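Putative type VI secretion protein (Escherichia coli, PDB 6SKI) is a type VI secretion phospholipase effector (Tle1) that is loaded onto the VgrG spike and probably hydrolyses membrane phospholipids as a toxin. Local coordinates at residues F292-I297 against W301-L306. Numbering follows the deposited sequence.
Sequences FSLNSI and WPELAL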
ATOM      1  N   PHE A 292      -2.174  -7.236  11.320  1.00 44.12           N
ATOM      2  CA  PHE A 292      -1.941  -7.432   9.892  1.00 44.12           C
ATOM      3  C   PHE A 292      -2.628  -8.732   9.510  1.00 44.12           C
ATOM      4  O   PHE A 292      -2.012  -9.798   9.483  1.00 44.12           O
ATOM      5  CB  PHE A 292      -0.457  -7.459   9.573  1.00 44.12           C
ATOM      6  CG  PHE A 292       0.230  -6.147   9.789  1.00 44.12           C
ATOM      7  CD1 PHE A 292       0.520  -5.704  11.066  1.00 44.12           C
ATOM      8  CD2 PHE A 292       0.589  -5.358   8.717  1.00 44.12           C
ATOM      9  CE1 PHE A 292       1.150  -4.501  11.266  1.00 44.12           C
ATOM     10  CE2 PHE A 292       1.222  -4.154   8.914  1.00 44.12           C
ATOM     11  CZ  PHE A 292       1.503  -3.726  10.189  1.00 44.12           C
ATOM     12  N   SER A 293      -3.912  -8.634   9.204  1.00 45.71           N
ATOM     13  CA  SER A 293      -4.702  -9.769   8.765  1.00 45.71           C
ATOM     14  C   SER A 293      -4.924  -9.669   7.264  1.00 45.71           C
ATOM     15  O   SER A 293      -5.124  -8.578   6.726  1.00 45.71           O
ATOM     16  CB  SER A 293      -6.037  -9.827   9.508  1.00 45.71           C
ATOM     17  OG  SER A 293      -6.805  -8.665   9.271  1.00 45.71           O
ATOM     18  N   LEU A 294      -4.886 -10.811   6.594  1.00 45.73           N
ATOM     19  CA  LEU A 294      -4.921 -10.858   5.144  1.00 45.73           C
ATOM     20  C   LEU A 294      -6.350 -10.771   4.635  1.00 45.73           C
ATOM     21  O   LEU A 294      -7.269 -11.315   5.244  1.00 45.73           O
ATOM     22  CB  LEU A 294      -4.276 -12.148   4.644  1.00 45.73           C
ATOM     23  CG  LEU A 294      -4.216 -12.344   3.134  1.00 45.73           C
ATOM     24  CD1 LEU A 294      -3.329 -11.306   2.489  1.00 45.73           C
ATOM     25  CD2 LEU A 294      -3.744 -13.742   2.811  1.00 45.73           C
ATOM     26  N   ASN A 295      -6.534 -10.049   3.536  1.00 46.12           N
ATOM     27  CA  ASN A 295      -7.727 -10.165   2.708  1.00 46.12           C
ATOM     28  C   ASN A 295      -7.324 -10.940   1.461  1.00 46.12           C
ATOM     29  O   ASN A 295      -6.609 -10.418   0.601  1.00 46.12           O
ATOM     30  CB  ASN A 295      -8.305  -8.798   2.353  1.00 46.12           C
ATOM     31  CG  ASN A 295      -8.714  -8.006   3.571  1.00 46.12           C
ATOM     32  OD1 ASN A 295      -9.897  -7.906   3.888  1.00 46.12           O
ATOM     33  ND2 ASN A 295      -7.740  -7.436   4.262  1.00 46.12           N
ATOM     34  N   SER A 296      -7.773 -12.182   1.369  1.00 47.89           N
ATOM     35  CA  SER A 296      -7.287 -13.097   0.352  1.00 47.89           C
ATOM     36  C   SER A 296      -8.237 -13.153  -0.835  1.00 47.89           C
ATOM     37  O   SER A 296      -9.455 -13.030  -0.694  1.00 47.89           O
ATOM     38  CB  SER A 296      -7.099 -14.498   0.929  1.00 47.89           C
ATOM     39  OG  SER A 296      -7.014 -15.466  -0.097  1.00 47.89           O
ATOM     40  N   ILE A 297      -7.654 -13.340  -2.014  1.00 47.75           N
ATOM     41  CA  ILE A 297      -8.394 -13.534  -3.247  1.00 47.75           C
ATOM     42  C   ILE A 297      -8.251 -14.971  -3.746  1.00 47.75           C
ATOM     43  O   ILE A 297      -8.490 -15.252  -4.916  1.00 47.75           O
ATOM     44  CB  ILE A 297      -7.963 -12.516  -4.316  1.00 47.75           C
ATOM     45  CG1 ILE A 297      -6.553 -12.826  -4.815  1.00 47.75           C
ATOM     46  CG2 ILE A 297      -8.027 -11.110  -3.760  1.00 47.75           C
ATOM     47  CD1 ILE A 297      -6.129 -12.004  -5.997  1.00 47.75           C
ATOM     48  N   TRP A 301      -9.337 -15.459  -7.782  1.00 47.94           N
ATOM     49  CA  TRP A 301      -8.282 -14.952  -8.648  1.00 47.94           C
ATOM     50  C   TRP A 301      -6.973 -15.632  -8.298  1.00 47.94           C
ATOM     51  O   TRP A 301      -6.832 -16.218  -7.220  1.00 47.94           O
ATOM     52  CB  TRP A 301      -8.154 -13.430  -8.493  1.00 47.94           C
ATOM     53  CG  TRP A 301      -9.301 -12.680  -9.068  1.00 47.94           C
ATOM     54  CD1 TRP A 301     -10.346 -12.141  -8.385  1.00 47.94           C
ATOM     55  CD2 TRP A 301      -9.526 -12.386 -10.449  1.00 47.94           C
ATOM     56  NE1 TRP A 301     -11.209 -11.524  -9.255  1.00 47.94           N
ATOM     57  CE2 TRP A 301     -10.728 -11.664 -10.529  1.00 47.94           C
ATOM     58  CE3 TRP A 301      -8.828 -12.666 -11.625  1.00 47.94           C
ATOM     59  CZ2 TRP A 301     -11.244 -11.211 -11.736  1.00 47.94           C
ATOM     60  CZ3 TRP A 301      -9.341 -12.217 -12.821  1.00 47.94           C
ATOM     61  CH2 TRP A 301     -10.538 -11.499 -12.869  1.00 47.94           C
ATOM     62  N   PRO A 302      -5.990 -15.590  -9.198  1.00 46.79           N
ATOM     63  CA  PRO A 302      -4.692 -16.208  -8.905  1.00 46.79           C
ATOM     64  C   PRO A 302      -4.005 -15.546  -7.721  1.00 46.79           C
ATOM     65  O   PRO A 302      -3.832 -14.328  -7.677  1.00 46.79           O
ATOM     66  CB  PRO A 302      -3.914 -15.998 -10.207  1.00 46.79           C
ATOM     67  CG  PRO A 302      -4.990 -16.027 -11.229  1.00 46.79           C
ATOM     68  CD  PRO A 302      -6.040 -15.157 -10.604  1.00 46.79           C
ATOM     69  N   GLU A 303      -3.611 -16.370  -6.755  1.00 48.42           N
ATOM     70  CA  GLU A 303      -2.978 -15.898  -5.531  1.00 48.42           C
ATOM     71  C   GLU A 303      -1.783 -16.784  -5.237  1.00 48.42           C
ATOM     72  O   GLU A 303      -1.918 -18.009  -5.182  1.00 48.42           O
ATOM     73  CB  GLU A 303      -3.953 -15.921  -4.355  1.00 48.42           C
ATOM     74  CG  GLU A 303      -3.305 -15.585  -3.032  1.00 48.42           C
ATOM     75  CD  GLU A 303      -4.294 -15.077  -2.014  1.00 48.42           C
ATOM     76  OE1 GLU A 303      -5.113 -14.211  -2.367  1.00 48.42           O
ATOM     77  OE2 GLU A 303      -4.254 -15.542  -0.857  1.00 48.42           O
ATOM     78  N   LEU A 304      -0.621 -16.173  -5.047  1.00 45.80           N
ATOM     79  CA  LEU A 304       0.596 -16.894  -4.713  1.00 45.80           C
ATOM     80  C   LEU A 304       0.974 -16.609  -3.270  1.00 45.80           C
ATOM     81  O   LEU A 304       1.205 -15.456  -2.901  1.00 45.80           O
ATOM     82  CB  LEU A 304       1.742 -16.498  -5.641  1.00 45.80           C
ATOM     83  CG  LEU A 304       3.066 -17.213  -5.388  1.00 45.80           C
ATOM     84  CD1 LEU A 304       2.931 -18.691  -5.647  1.00 45.80           C
ATOM     85  CD2 LEU A 304       4.147 -16.619  -6.256  1.00 45.80           C
ATOM     86  N   ALA A 305       1.041 -17.658  -2.461  1.00 45.14           N
ATOM     87  CA  ALA A 305       1.559 -17.549  -1.110  1.00 45.14           C
ATOM     88  C   ALA A 305       3.062 -17.769  -1.152  1.00 45.14           C
ATOM     89  O   ALA A 305       3.529 -18.817  -1.608  1.00 45.14           O
ATOM     90  CB  ALA A 305       0.892 -18.567  -0.187  1.00 45.14           C
ATOM     91  N   LEU A 306       3.817 -16.782  -0.681  1.00 44.99           N
ATOM     92  CA  LEU A 306       5.261 -16.822  -0.797  1.00 44.99           C
ATOM     93  C   LEU A 306       5.891 -16.663   0.578  1.00 44.99           C
ATOM     94  O   LEU A 306       5.420 -15.858   1.389  1.00 44.99           O
ATOM     95  CB  LEU A 306       5.758 -15.713  -1.733  1.00 44.99           C
ATOM     96  CG  LEU A 306       6.801 -16.091  -2.783  1.00 44.99           C
ATOM     97  CD1 LEU A 306       6.458 -17.420  -3.415  1.00 44.99           C
ATOM     98  CD2 LEU A 306       6.882 -15.010  -3.841  1.00 44.99           C
TER
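Glu303 CG stands anti to the backbone N (chi1 174°) and the chain stays extended beyond it, which carries the carboxylate across to Ser296 and Ile297; Ser296 OG, also anti to its own N, reaches the carboxylate. Across the contact each carboxylate oxygen receives one donor. Ile297 N donates to Glu303 OE1 at 2.7 Å, and Ser296 OG donates to Glu303 OE2 at 2.9 Å. Both approach on the syn side, but the amide lies 20° and the hydroxyl 32° out of the carboxylate plane, so the fork is tilted rather than flat. Ser296 OG also takes a bond from Lys298 N, while a weak hydrogen bond between Thr283 OG1 and Glu303 OE2 links the acid to strand 278-284. Glu303 is buried, which alone would disfavour a charge; the donors would probably offset this and favour the ionised form.

Next to this grip, Ile297 O accepts Trp301 N at 3.0 Å in a nearly straight bond, closing the short connection between the segments. Ile297 CD1 rests 3.5 Å from Trp301 CB, beside the indole's root, whereas the indole NE1 is hydrogen-bonded to Leu271 O. The contact thus joins strand 294-296, paired with 536-538, to the start of strand 303-306, which runs parallel to 278-284 at one end of the central sheet, as in an alpha/beta-hydrolase fold.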